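EscN (Escherichia coli O127:H6, PDB 2OBL) belongs to the ATP synthase alpha/beta family and, like other type III secretion proteins of this kind, carries a nucleotide-binding domain of the P-loop fold. Local coordinates at residues N271-S275 with E276-A280; F55-V59 with R60-G64; E340-F343 with K344-A347; S122-K126 with C127-V131; P257-I261 with G262-S266. The protein carries 1 engineered substitution. All coordinates share one frame; numbering follows the deposited sequence.

How the contacts relate
Along the chain the order is contact 2, contact 4, contact 5, contact 1 and contact 3. Contacts 1, 2 and 3 meet one another directly, with centres 13 to 15 Å apart. Here helices 60-65, 275-290 and 335-345 come together. His-277 of contact 1 is hydrogen-bonded to Gly-64 of contact 2, and Leu-342 of contact 3 packs on both residues. Contact 5 touches contact 2 through Ile-259 and leads by strand 265-266 to helix 269-272. Contact 4 stands apart, about 33 Å from contact 1 between centres. It shares the central sheet with contact 5. The C-terminal helices 275-290 and 335-345 thus pack against helix 60-65.

Contact 1 (N271-S275 with E276-A280); sequences NVVTS and EHLRA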
loop_
_atom_site.group_PDB
_atom_site.type_symbol
_atom_site.label_atom_id
_atom_site.label_comp_id
_atom_site.label_asym_id
_atom_site.label_seq_id
_atom_site.Cartn_x
_atom_site.Cartn_y
_atom_site.Cartn_z
ATOM N N ASN A 271 13.337 2.234 13.246
ATOM C CA ASN A 271 14.487 2.875 12.609
ATOM C C ASN A 271 14.193 4.260 12.039
ATOM O O ASN A 271 15.116 4.966 11.619
ATOM C CB ASN A 271 15.024 1.999 11.474
ATOM C CG ASN A 271 15.665 0.729 11.968
ATOM O OD1 ASN A 271 15.599 -0.318 11.298
ATOM N ND2 ASN A 271 16.300 0.799 13.140
ATOM N N VAL A 272 12.920 4.653 12.010
ATOM C CA VAL A 272 12.545 5.917 11.365
ATOM C C VAL A 272 11.788 6.880 12.280
ATOM O O VAL A 272 11.463 7.998 11.867
ATOM C CB VAL A 272 11.716 5.697 10.062
ATOM C CG1 VAL A 272 12.410 4.719 9.133
ATOM C CG2 VAL A 272 10.304 5.217 10.396
ATOM N N VAL A 273 11.489 6.443 13.506
ATOM C CA VAL A 273 10.855 7.313 14.507
ATOM C C VAL A 273 11.706 7.459 15.770
ATOM O O VAL A 273 12.601 6.649 16.046
ATOM C CB VAL A 273 9.443 6.811 14.906
ATOM C CG1 VAL A 273 8.594 6.556 13.652
ATOM C CG2 VAL A 273 9.538 5.556 15.758
ATOM N N THR A 274 11.431 8.505 16.540
ATOM C CA THR A 274 12.145 8.718 17.789
ATOM C C THR A 274 11.799 7.634 18.804
ATOM O O THR A 274 10.766 6.980 18.696
ATOM C CB THR A 274 11.823 10.099 18.387
ATOM O OG1 THR A 274 10.449 10.133 18.792
ATOM C CG2 THR A 274 12.071 11.192 17.364
ATOM N N SER A 275 12.648 7.452 19.814
ATOM C CA SER A 275 12.345 6.428 20.805
ATOM C C SER A 275 11.036 6.774 21.525
ATOM O O SER A 275 10.232 5.895 21.820
ATOM C CB SER A 275 13.503 6.237 21.783
ATOM O OG SER A 275 13.575 7.308 22.694
ATOM N N GLU A 276 10.807 8.066 21.765
ATOM C CA GLU A 276 9.595 8.508 22.446
ATOM C C GLU A 276 8.350 8.238 21.604
ATOM O O GLU A 276 7.317 7.823 22.129
ATOM C CB GLU A 276 9.689 9.990 22.815
ATOM C CG GLU A 276 11.098 10.432 23.231
ATOM C CD GLU A 276 12.014 10.624 22.025
ATOM O OE1 GLU A 276 11.583 11.287 21.061
ATOM O OE2 GLU A 276 13.152 10.115 22.030
ATOM N N HIS A 277 8.452 8.485 20.304
ATOM C CA HIS A 277 7.377 8.162 19.375
ATOM C C HIS A 277 7.098 6.645 19.460
ATOM O O HIS A 277 5.950 6.221 19.592
ATOM C CB HIS A 277 7.791 8.577 17.953
ATOM C CG HIS A 277 6.769 8.278 16.897
ATOM N ND1 HIS A 277 6.793 8.874 15.653
ATOM C CD2 HIS A 277 5.703 7.443 16.892
ATOM C CE1 HIS A 277 5.786 8.420 14.928
ATOM N NE2 HIS A 277 5.109 7.552 15.656
ATOM N N LEU A 278 8.151 5.836 19.408
ATOM C CA LEU A 278 8.000 4.373 19.459
ATOM C C LEU A 278 7.289 3.941 20.745
ATOM O O LEU A 278 6.431 3.045 20.726
ATOM C CB LEU A 278 9.379 3.704 19.386
ATOM C CG LEU A 278 9.419 2.207 19.065
ATOM C CD1 LEU A 278 8.830 1.966 17.670
ATOM C CD2 LEU A 278 10.846 1.690 19.137
ATOM N N ARG A 279 7.662 4.579 21.855
ATOM C CA ARG A 279 7.080 4.279 23.169
ATOM C C ARG A 279 5.600 4.625 23.232
ATOM O O ARG A 279 4.796 3.833 23.730
ATOM C CB ARG A 279 7.809 5.017 24.301
ATOM C CG ARG A 279 7.287 4.619 25.690
ATOM C CD ARG A 279 7.176 5.796 26.674
ATOM N NE ARG A 279 6.184 6.802 26.265
ATOM C CZ ARG A 279 4.858 6.678 26.379
ATOM N NH1 ARG A 279 4.068 7.671 25.978
ATOM N NH2 ARG A 279 4.310 5.574 26.880
ATOM N N ALA A 280 5.245 5.809 22.738
ATOM C CA ALA A 280 3.840 6.216 22.702
ATOM C C ALA A 280 3.024 5.265 21.831
ATOM O O ALA A 280 1.909 4.891 22.192
ATOM C CB ALA A 280 3.699 7.634 22.194
HETATM O O HOH W 1 9.100 10.407 15.271
#
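Leu-278 N bonds back to Thr-274 O at 2.9 Å, and Arg-279 N does the same to Ser-275 O, so the first turn of helix 275-290 is closed. Thr-274 is its N-cap. OG1 of Thr-274 accepts from His-277 N at 3.0 Å, with an N-H...O angle of 157°. A chi1 of 67° sets this OG1 between backbone N and carbonyl carbon, facing the helix start.

The chain of Glu-276 bends at chi2 and brings its carboxylate back to the cap. There OE2 of Glu-276 accepts from Ser-275 OG at 2.9 Å, met from above the carboxylate plane. The other oxygen makes only a weak approach to Thr-274 OG1. A negative charge here would probably suit the helix N-terminus.

Val-273 lies across one face of the His-277 ring. Its CB is 3.8 Å from the ring centroid, a CH-pi contact, and its CG1 is offset toward the rim. Val-273 CG2 also meets Leu-278 CB at 4.1 Å, a hydrophobic staple across the cap. A water at the ring edge, in plane, joins His-277 ND1 (2.8 Å) to Thr-274 N.

His-277 NE2 is hydrogen-bonded to Gly-64 O of helix 60-65. Val-273 and His-277 pack on Tyr-335 of helix 335-345, while Leu-278 rests on Met-269 of helix 269-272.

Contact 2 (F55-V59 with R60-G64); sequences FILGV and RAIDG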
loop_
_atom_site.group_PDB
_atom_site.type_symbol
_atom_site.label_atom_id
_atom_site.label_comp_id
_atom_site.label_asym_id
_atom_site.label_seq_id
_atom_site.Cartn_x
_atom_site.Cartn_y
_atom_site.Cartn_z
ATOM N N PHE A 55 8.411 7.699 5.788
ATOM C CA PHE A 55 7.615 7.995 4.606
ATOM C C PHE A 55 6.203 8.247 5.078
ATOM O O PHE A 55 5.541 7.342 5.594
ATOM C CB PHE A 55 7.638 6.830 3.612
ATOM C CG PHE A 55 6.862 7.097 2.358
ATOM C CD1 PHE A 55 7.428 7.823 1.315
ATOM C CD2 PHE A 55 5.572 6.634 2.219
ATOM C CE1 PHE A 55 6.702 8.071 0.139
ATOM C CE2 PHE A 55 4.843 6.878 1.054
ATOM C CZ PHE A 55 5.408 7.603 0.025
ATOM N N ILE A 56 5.762 9.492 4.939
ATOM C CA ILE A 56 4.491 9.922 5.502
ATOM C C ILE A 56 3.343 9.609 4.538
ATOM O O ILE A 56 3.410 9.940 3.355
ATOM C CB ILE A 56 4.545 11.442 5.853
ATOM C CG1 ILE A 56 5.711 11.714 6.803
ATOM C CG2 ILE A 56 3.241 11.917 6.470
ATOM C CD1 ILE A 56 6.145 13.174 6.832
ATOM N N LEU A 57 2.299 8.953 5.039
ATOM C CA LEU A 57 1.149 8.585 4.207
ATOM C C LEU A 57 -0.026 9.559 4.349
ATOM O O LEU A 57 -0.904 9.623 3.486
ATOM C CB LEU A 57 0.664 7.172 4.566
ATOM C CG LEU A 57 1.609 6.000 4.290
ATOM C CD1 LEU A 57 0.859 4.678 4.449
ATOM C CD2 LEU A 57 2.205 6.090 2.905
ATOM N N GLY A 58 -0.057 10.281 5.460
ATOM C CA GLY A 58 -1.194 11.136 5.770
ATOM C C GLY A 58 -2.358 10.309 6.291
ATOM O O GLY A 58 -3.525 10.664 6.091
ATOM N N VAL A 59 -2.037 9.186 6.931
ATOM C CA VAL A 59 -3.023 8.340 7.586
ATOM C C VAL A 59 -2.556 8.177 9.027
ATOM O O VAL A 59 -1.507 7.578 9.281
ATOM C CB VAL A 59 -3.129 6.942 6.910
ATOM C CG1 VAL A 59 -4.148 6.071 7.635
ATOM C CG2 VAL A 59 -3.506 7.082 5.444
ATOM N N ARG A 60 -3.316 8.735 9.966
ATOM C CA ARG A 60 -2.890 8.764 11.372
ATOM C C ARG A 60 -2.537 7.407 11.947
ATOM O O ARG A 60 -1.527 7.265 12.617
ATOM C CB ARG A 60 -3.949 9.426 12.258
ATOM C CG ARG A 60 -4.051 10.926 12.053
ATOM C CD ARG A 60 -4.862 11.571 13.177
ATOM N NE ARG A 60 -6.233 11.065 13.210
ATOM C CZ ARG A 60 -7.284 11.713 12.716
ATOM N NH1 ARG A 60 -7.129 12.903 12.150
ATOM N NH2 ARG A 60 -8.494 11.161 12.780
ATOM N N ALA A 61 -3.362 6.401 11.684
ATOM C CA ALA A 61 -3.133 5.096 12.270
ATOM C C ALA A 61 -1.776 4.556 11.839
ATOM O O ALA A 61 -1.059 3.964 12.642
ATOM C CB ALA A 61 -4.226 4.146 11.868
ATOM N N ILE A 62 -1.428 4.766 10.572
ATOM C CA ILE A 62 -0.179 4.219 10.024
ATOM C C ILE A 62 1.019 5.083 10.392
ATOM O O ILE A 62 2.003 4.598 10.953
ATOM C CB ILE A 62 -0.253 4.033 8.492
ATOM C CG1 ILE A 62 -1.391 3.071 8.129
ATOM C CG2 ILE A 62 1.084 3.478 7.950
ATOM C CD1 ILE A 62 -1.711 3.025 6.629
ATOM N N ASP A 63 0.935 6.373 10.090
ATOM C CA ASP A 63 2.017 7.300 10.431
ATOM C C ASP A 63 2.324 7.287 11.933
ATOM O O ASP A 63 3.487 7.422 12.358
ATOM C CB ASP A 63 1.645 8.726 10.015
ATOM C CG ASP A 63 1.487 8.891 8.499
ATOM O OD1 ASP A 63 1.984 8.051 7.723
ATOM O OD2 ASP A 63 0.862 9.890 8.089
ATOM N N GLY A 64 1.274 7.145 12.738
ATOM C CA GLY A 64 1.425 7.146 14.191
ATOM C C GLY A 64 1.924 5.835 14.776
ATOM O O GLY A 64 2.850 5.830 15.592
HETATM O O HOH W 2 3.974 6.250 7.553
#
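The carboxylate of Asp-63 gathers backbone N-H groups from the loop just before its own helix. The arrangement is a helix N-terminus, that of helix 60-65, in a protein of the P-loop fold. OD1 of Asp-63 accepts from Leu-57 N at 2.8 Å and 168°. This donor comes on the syn side, slightly out of the carboxylate plane. OD2 of Asp-63 takes Gly-58 N at 2.8 Å with its syn lone pair, though the bond is bent to 133°. Val-59 N adds a weak bond to the same OD2 at 3.2 Å, the third backbone N-H on this carboxylate.

Val-59 is the N-cap of the helix, and its O accepts from Asp-63 N at 2.8 Å. So Asp-63 is tied to the loop by both backbone and side chain. The positive phi of Gly-58 lets the loop turn so that successive amides face the carboxylate. A water donates to Asp-63 OD1 and to Phe-55 O, each at 2.7 Å. With these donors, the buried carboxylate is probably stabilised in its charged form.

On the apolar side, Leu-57 and Val-59 both lean on Ile-62. Leu-57 CD1 touches Ile-62 CG2 at 3.7 Å.

Farther out, helix 335-345 adds Tyr-335 and Thr-338 against Asp-63. Arg-60 leads away from the loop to a salt bridge with Asp-331 and a bond to Phe-324 O. Val-59 packs on Leu-87, Met-90 and Ile-91 of helix 84-94, while its CG1 lies 4.0 Å from Ile-62 CD1.

Contact 3 (E340-F343 with K344-A347); sequences ESLF and KVVA
Ser-341 O accepts from Val-345 N at 3.1 Å and 142°, in the last turn of helix 335-345. This is a helix C-terminus that slackens as the chain ends. The bonds on either side of it are weak. Lys-344 N lies 3.3 Å from Glu-340 O. Val-346 N is 3.4 Å from Leu-342 O and makes a second weak bond to Phe-343 O. Val-345 N also has a weak bond to Leu-342 O, so the pattern drifts from i-to-i+4 toward i-to-i+3 spacing.

With chi1 -52° for CG1, Val-345 has its other methyl, CG2, between backbone N and carbonyl carbon. This CG2 sits tight against Leu-342 O, at 3.1 Å. It also meets Leu-342 CD1 at 4.1 Å, where the two side chains cross at about a right angle. Lys-344 CG rests 3.4 Å from Glu-340 O; beyond it the chain bends at chi2 and chi4. Its ammonium is not in contact with the Glu-340 carboxylate, yet the opposite charges may attract at longer range.

Beyond this shell, helix 318-325 covers Val-345 with Leu-320 and Phe-324. Helix 275-290 receives Leu-342 at His-277 and Val-346 at Cys-284. Ser-341 OG is hydrogen-bonded to Lys-337 O, one turn earlier, and Lys-313 NZ bonds Val-346 O. At the end of the helix, Val-346 CG2 lies 3.5 Å from Phe-343 O.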
loop_
_atom_site.group_PDB
_atom_site.type_symbol
_atom_site.label_atom_id
_atom_site.label_comp_id
_atom_site.label_asym_id
_atom_site.label_seq_id
_atom_site.Cartn_x
_atom_site.Cartn_y
_atom_site.Cartn_z
ATOM N N GLU A 340 1.843 14.749 17.679
ATOM C CA GLU A 340 1.323 15.461 18.848
ATOM C C GLU A 340 0.036 14.800 19.355
ATOM O O GLU A 340 -0.186 14.672 20.563
ATOM C CB GLU A 340 1.101 16.946 18.532
ATOM C CG GLU A 340 2.409 17.712 18.316
ATOM C CD GLU A 340 2.214 19.208 18.135
ATOM O OE1 GLU A 340 1.051 19.670 18.132
ATOM O OE2 GLU A 340 3.228 19.925 18.005
ATOM N N SER A 341 -0.808 14.372 18.420
ATOM C CA SER A 341 -2.077 13.744 18.767
ATOM C C SER A 341 -1.881 12.378 19.424
ATOM O O SER A 341 -2.611 12.015 20.344
ATOM C CB SER A 341 -2.975 13.622 17.528
ATOM O OG SER A 341 -3.360 14.918 17.078
ATOM N N LEU A 342 -0.899 11.622 18.944
ATOM C CA LEU A 342 -0.564 10.322 19.530
ATOM C C LEU A 342 -0.194 10.439 21.011
ATOM O O LEU A 342 -0.679 9.677 21.851
ATOM C CB LEU A 342 0.589 9.675 18.765
ATOM C CG LEU A 342 1.165 8.381 19.345
ATOM C CD1 LEU A 342 0.107 7.273 19.378
ATOM C CD2 LEU A 342 2.358 7.939 18.522
ATOM N N PHE A 343 0.673 11.390 21.328
ATOM C CA PHE A 343 1.074 11.589 22.717
ATOM C C PHE A 343 -0.132 11.901 23.604
ATOM O O PHE A 343 -0.226 11.416 24.734
ATOM C CB PHE A 343 2.139 12.673 22.824
ATOM C CG PHE A 343 3.515 12.191 22.477
ATOM C CD1 PHE A 343 4.464 12.002 23.461
ATOM C CD2 PHE A 343 3.860 11.921 21.168
ATOM C CE1 PHE A 343 5.741 11.562 23.134
ATOM C CE2 PHE A 343 5.129 11.476 20.844
ATOM C CZ PHE A 343 6.060 11.300 21.825
ATOM N N LYS A 344 -1.058 12.687 23.070
ATOM C CA LYS A 344 -2.289 13.025 23.775
ATOM C C LYS A 344 -3.175 11.807 24.092
ATOM O O LYS A 344 -3.777 11.739 25.163
ATOM C CB LYS A 344 -3.089 14.079 23.000
ATOM C CG LYS A 344 -2.442 15.473 22.951
ATOM C CD LYS A 344 -1.948 15.934 24.313
ATOM C CE LYS A 344 -1.388 17.361 24.248
ATOM N NZ LYS A 344 -0.497 17.495 23.061
ATOM N N VAL A 345 -3.248 10.842 23.178
ATOM C CA VAL A 345 -4.124 9.677 23.385
ATOM C C VAL A 345 -3.574 8.651 24.387
ATOM O O VAL A 345 -4.321 7.826 24.906
ATOM C CB VAL A 345 -4.531 8.963 22.055
ATOM C CG1 VAL A 345 -5.096 9.954 21.049
ATOM C CG2 VAL A 345 -3.358 8.192 21.461
ATOM N N VAL A 346 -2.276 8.701 24.665
ATOM C CA VAL A 346 -1.701 7.787 25.648
ATOM C C VAL A 346 -1.398 8.463 26.987
ATOM O O VAL A 346 -0.881 7.832 27.910
ATOM C CB VAL A 346 -0.446 7.068 25.104
ATOM C CG1 VAL A 346 -0.778 6.369 23.801
ATOM C CG2 VAL A 346 0.712 8.047 24.924
ATOM N N ALA A 347 -1.723 9.747 27.085
ATOM C CA ALA A 347 -1.504 10.494 28.322
ATOM C C ALA A 347 -2.494 10.046 29.395
ATOM O O ALA A 347 -3.621 9.644 29.090
ATOM C CB ALA A 347 -1.628 11.981 28.071
ATOM O OXT ALA A 347 -2.189 10.071 30.589
#

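Contact 4 (S122-K126 with C127-V131); sequences STLSK and CVLVV
Leu-124 and Leu-129 cross at about a right angle, meeting branch to branch with Leu-124 CD2 3.9 Å from Leu-129 CD1. One belongs to helix 121-124 and the other to strand 127-132. In both leucines CG stands beside the backbone N, and in both it is an end methyl that does the touching.

Cys-127 forms the second meeting point. A chi1 of -72° puts its SG beside the backbone N and turns it back to the helix. There SG of Cys-127 lies 3.3 Å from Thr-123 O and 3.9 Å from Thr-123 CG2, so the sulfur rests against the carbonyl oxygen and a methyl of one residue, both on the same side of it.

A type I beta turn from Leu-124 to Cys-127 sets these side chains in place. Cys-127 N donates to Leu-124 O at 3.1 Å, fairly straight at the hydrogen (159°). The donor lies well above the carbonyl plane, 70° out of it. Just before it, Lys-126 N bonds Thr-123 O at 2.9 Å, an overlapping i-to-i+3 bond.

The polar ends go elsewhere. The extended Lys-126 carries NZ to Ala-97 O, and Thr-123 OG1 bonds Asn-93 of helix 84-94. Strand 127-132 runs parallel to both strand 15-16 and strand 99-105, and Val-128 faces Ile-151 and Phe-155 of helix 138-156. The turn thus joins a short helix to an inner strand of the central sheet.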
loop_
_atom_site.group_PDB
_atom_site.type_symbol
_atom_site.label_atom_id
_atom_site.label_comp_id
_atom_site.label_asym_id
_atom_site.label_seq_id
_atom_site.Cartn_x
_atom_site.Cartn_y
_atom_site.Cartn_z
ATOM N N SER A 122 -4.885 18.045 -8.444
ATOM C CA SER A 122 -3.533 18.251 -7.910
ATOM C C SER A 122 -2.791 16.931 -7.680
ATOM O O SER A 122 -1.566 16.853 -7.810
ATOM C CB SER A 122 -3.574 19.073 -6.619
ATOM O OG SER A 122 -4.308 18.409 -5.610
ATOM N N THR A 123 -3.533 15.888 -7.348
ATOM C CA THR A 123 -2.931 14.571 -7.197
ATOM C C THR A 123 -2.661 13.942 -8.561
ATOM O O THR A 123 -1.548 13.482 -8.828
ATOM C CB THR A 123 -3.803 13.642 -6.336
ATOM O OG1 THR A 123 -3.965 14.218 -5.034
ATOM C CG2 THR A 123 -3.163 12.236 -6.206
ATOM N N LEU A 124 -3.670 13.935 -9.429
ATOM C CA LEU A 124 -3.510 13.359 -10.767
ATOM C C LEU A 124 -2.335 13.947 -11.546
ATOM O O LEU A 124 -1.707 13.258 -12.346
ATOM C CB LEU A 124 -4.808 13.489 -11.568
ATOM C CG LEU A 124 -6.008 12.703 -11.033
ATOM C CD1 LEU A 124 -7.282 13.232 -11.655
ATOM C CD2 LEU A 124 -5.833 11.182 -11.304
ATOM N N SER A 125 -2.031 15.219 -11.295
ATOM C CA SER A 125 -0.946 15.906 -11.973
ATOM C C SER A 125 0.431 15.350 -11.663
ATOM O O SER A 125 1.375 15.592 -12.415
ATOM C CB SER A 125 -0.977 17.397 -11.652
ATOM O OG SER A 125 -1.975 18.025 -12.436
ATOM N N LYS A 126 0.555 14.630 -10.548
ATOM C CA LYS A 126 1.822 13.958 -10.230
ATOM C C LYS A 126 1.741 12.436 -10.333
ATOM O O LYS A 126 2.649 11.731 -9.877
ATOM C CB LYS A 126 2.333 14.362 -8.850
ATOM C CG LYS A 126 1.469 13.922 -7.697
ATOM C CD LYS A 126 2.126 14.337 -6.389
ATOM C CE LYS A 126 1.331 13.872 -5.180
ATOM N NZ LYS A 126 2.006 14.361 -3.944
ATOM N N CYS A 127 0.671 11.948 -10.954
ATOM C CA CYS A 127 0.442 10.514 -11.121
ATOM C C CYS A 127 0.711 10.028 -12.538
ATOM O O CYS A 127 0.413 10.711 -13.521
ATOM C CB CYS A 127 -1.015 10.159 -10.784
ATOM S SG CYS A 127 -1.472 10.208 -9.037
ATOM N N VAL A 128 1.262 8.828 -12.632
ATOM C CA VAL A 128 1.183 8.053 -13.865
ATOM C C VAL A 128 0.242 6.886 -13.595
ATOM O O VAL A 128 0.418 6.142 -12.626
ATOM C CB VAL A 128 2.564 7.525 -14.312
ATOM C CG1 VAL A 128 2.435 6.831 -15.665
ATOM C CG2 VAL A 128 3.569 8.666 -14.401
ATOM N N LEU A 129 -0.782 6.742 -14.429
ATOM C CA LEU A 129 -1.844 5.774 -14.174
ATOM C C LEU A 129 -1.755 4.619 -15.161
ATOM O O LEU A 129 -2.204 4.742 -16.302
ATOM C CB LEU A 129 -3.204 6.465 -14.310
ATOM C CG LEU A 129 -3.375 7.724 -13.456
ATOM C CD1 LEU A 129 -4.616 8.502 -13.885
ATOM C CD2 LEU A 129 -3.474 7.346 -12.000
ATOM N N VAL A 130 -1.143 3.510 -14.735
ATOM C CA VAL A 130 -1.060 2.319 -15.564
ATOM C C VAL A 130 -2.310 1.484 -15.295
ATOM O O VAL A 130 -2.511 0.971 -14.194
ATOM C CB VAL A 130 0.199 1.494 -15.262
ATOM C CG1 VAL A 130 0.225 0.230 -16.146
ATOM C CG2 VAL A 130 1.458 2.348 -15.459
ATOM N N VAL A 131 -3.180 1.390 -16.293
ATOM C CA VAL A 131 -4.467 0.737 -16.081
ATOM C C VAL A 131 -4.678 -0.397 -17.059
ATOM O O VAL A 131 -4.597 -0.209 -18.284
ATOM C CB VAL A 131 -5.625 1.744 -16.230
ATOM C CG1 VAL A 131 -6.985 1.036 -16.089
ATOM C CG2 VAL A 131 -5.461 2.895 -15.240
#

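Contact 5 (P257-I261 with G262-S266); sequences PAIDI and GLSAS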
loop_
_atom_site.group_PDB
_atom_site.type_symbol
_atom_site.label_atom_id
_atom_site.label_comp_id
_atom_site.label_asym_id
_atom_site.label_seq_id
_atom_site.Cartn_x
_atom_site.Cartn_y
_atom_site.Cartn_z
ATOM N N PRO A 257 -10.139 4.145 8.574
ATOM C CA PRO A 257 -9.686 2.923 7.872
ATOM C C PRO A 257 -9.805 1.678 8.744
ATOM O O PRO A 257 -9.537 1.756 9.937
ATOM C CB PRO A 257 -8.202 3.209 7.598
ATOM C CG PRO A 257 -8.122 4.724 7.551
ATOM C CD PRO A 257 -9.074 5.166 8.629
ATOM N N ALA A 258 -10.174 0.534 8.154
ATOM C CA ALA A 258 -10.497 -0.666 8.925
ATOM C C ALA A 258 -9.246 -1.472 9.263
ATOM O O ALA A 258 -9.222 -2.695 9.108
ATOM C CB ALA A 258 -11.503 -1.533 8.174
ATOM N N ILE A 259 -8.224 -0.775 9.740
ATOM C CA ILE A 259 -6.932 -1.383 9.984
ATOM C C ILE A 259 -6.903 -2.085 11.340
ATOM O O ILE A 259 -7.118 -1.464 12.383
ATOM C CB ILE A 259 -5.797 -0.339 9.949
ATOM C CG1 ILE A 259 -5.738 0.374 8.588
ATOM C CG2 ILE A 259 -4.485 -1.009 10.282
ATOM C CD1 ILE A 259 -4.884 1.674 8.611
ATOM N N ASP A 260 -6.624 -3.379 11.328
ATOM C CA ASP A 260 -6.429 -4.095 12.581
ATOM C C ASP A 260 -4.990 -3.885 13.007
ATOM O O ASP A 260 -4.070 -4.434 12.405
ATOM C CB ASP A 260 -6.721 -5.584 12.395
ATOM C CG ASP A 260 -6.683 -6.357 13.708
ATOM O OD1 ASP A 260 -5.650 -6.306 14.402
ATOM O OD2 ASP A 260 -7.689 -7.022 14.034
ATOM N N ILE A 261 -4.786 -3.090 14.046
ATOM C CA ILE A 261 -3.418 -2.726 14.434
ATOM C C ILE A 261 -2.588 -3.947 14.864
ATOM O O ILE A 261 -1.400 -4.044 14.545
ATOM C CB ILE A 261 -3.435 -1.639 15.533
ATOM C CG1 ILE A 261 -4.298 -0.449 15.083
ATOM C CG2 ILE A 261 -1.998 -1.207 15.916
ATOM C CD1 ILE A 261 -3.727 0.371 13.926
ATOM N N GLY A 262 -3.223 -4.883 15.569
ATOM C CA GLY A 262 -2.509 -6.031 16.130
ATOM C C GLY A 262 -2.038 -7.015 15.070
ATOM O O GLY A 262 -1.111 -7.804 15.306
ATOM N N LEU A 263 -2.671 -6.969 13.898
ATOM C CA LEU A 263 -2.302 -7.858 12.777
ATOM C C LEU A 263 -1.387 -7.160 11.784
ATOM O O LEU A 263 -0.946 -7.755 10.797
ATOM C CB LEU A 263 -3.553 -8.301 12.029
ATOM C CG LEU A 263 -4.463 -9.244 12.795
ATOM C CD1 LEU A 263 -5.732 -9.487 11.993
ATOM C CD2 LEU A 263 -3.705 -10.542 13.058
ATOM N N SER A 264 -1.109 -5.891 12.043
ATOM C CA SER A 264 -0.325 -5.090 11.114
ATOM C C SER A 264 1.042 -4.899 11.720
ATOM O O SER A 264 1.213 -5.106 12.928
ATOM C CB SER A 264 -0.995 -3.739 10.842
ATOM O OG SER A 264 -2.276 -3.905 10.241
ATOM N N ALA A 265 2.017 -4.516 10.905
ATOM C CA ALA A 265 3.351 -4.248 11.428
ATOM C C ALA A 265 4.169 -3.400 10.477
ATOM O O ALA A 265 3.919 -3.369 9.283
ATOM C CB ALA A 265 4.091 -5.567 11.737
ATOM N N SER A 266 5.138 -2.682 11.026
ATOM C CA SER A 266 6.151 -2.056 10.204
ATOM C C SER A 266 7.499 -2.500 10.721
ATOM O O SER A 266 7.860 -2.166 11.860
ATOM C CB SER A 266 6.079 -0.534 10.313
ATOM O OG SER A 266 7.202 0.014 9.656
#
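With chi1 at -174°, Asp-260 points CG away from its own amide nitrogen, which brings the carboxylate over Leu-263. Ser-264 has chi1 -62°, with OG anti to the carbonyl carbon, and this aims OG back at Asp-260 O.

Ser-264 OG donates to Asp-260 O at 2.9 Å. Leu-263 N reaches the same oxygen at 3.3 Å, from the opposite face of the carbonyl plane. Two donors thus grip Asp-260 O, one on each side. Leu-263 N also has a weak bond to Asp-260 OD1 at 3.1 Å, so its hydrogen is shared between the backbone and side-chain oxygens of one residue. Gly-262 N lies 3.0 Å from that OD1.

Next along the chain, Ser-264 N bonds Ile-261 O at 3.1 Å and 155°. The two backbone bonds make a pair of overlapping i-to-i+3 turns. They carry the chain into strand 265-266, which pairs antiparallel with strand 242-245 in the central sheet of the nucleotide-binding domain.

The Leu-263 side chain crosses that of Asp-260 at a slant. Its CD1 is 3.7 Å from Asp-260 CG. Ile-259 CG2 packs 3.6 Å from Ser-264 OG, and this hydroxyl has a further bond with Val-245 N.

Ile-259 faces Ala-61 and Ile-62 of helix 60-65, while Ile-261 packs on Leu-65 of that helix and on Lys-285 and Ile-288 of helix 275-290. Further on, Ser-266 OG bonds Thr-67 O and is weakly bonded to Val-268 N and Met-269 N, just where helix 269-272 begins.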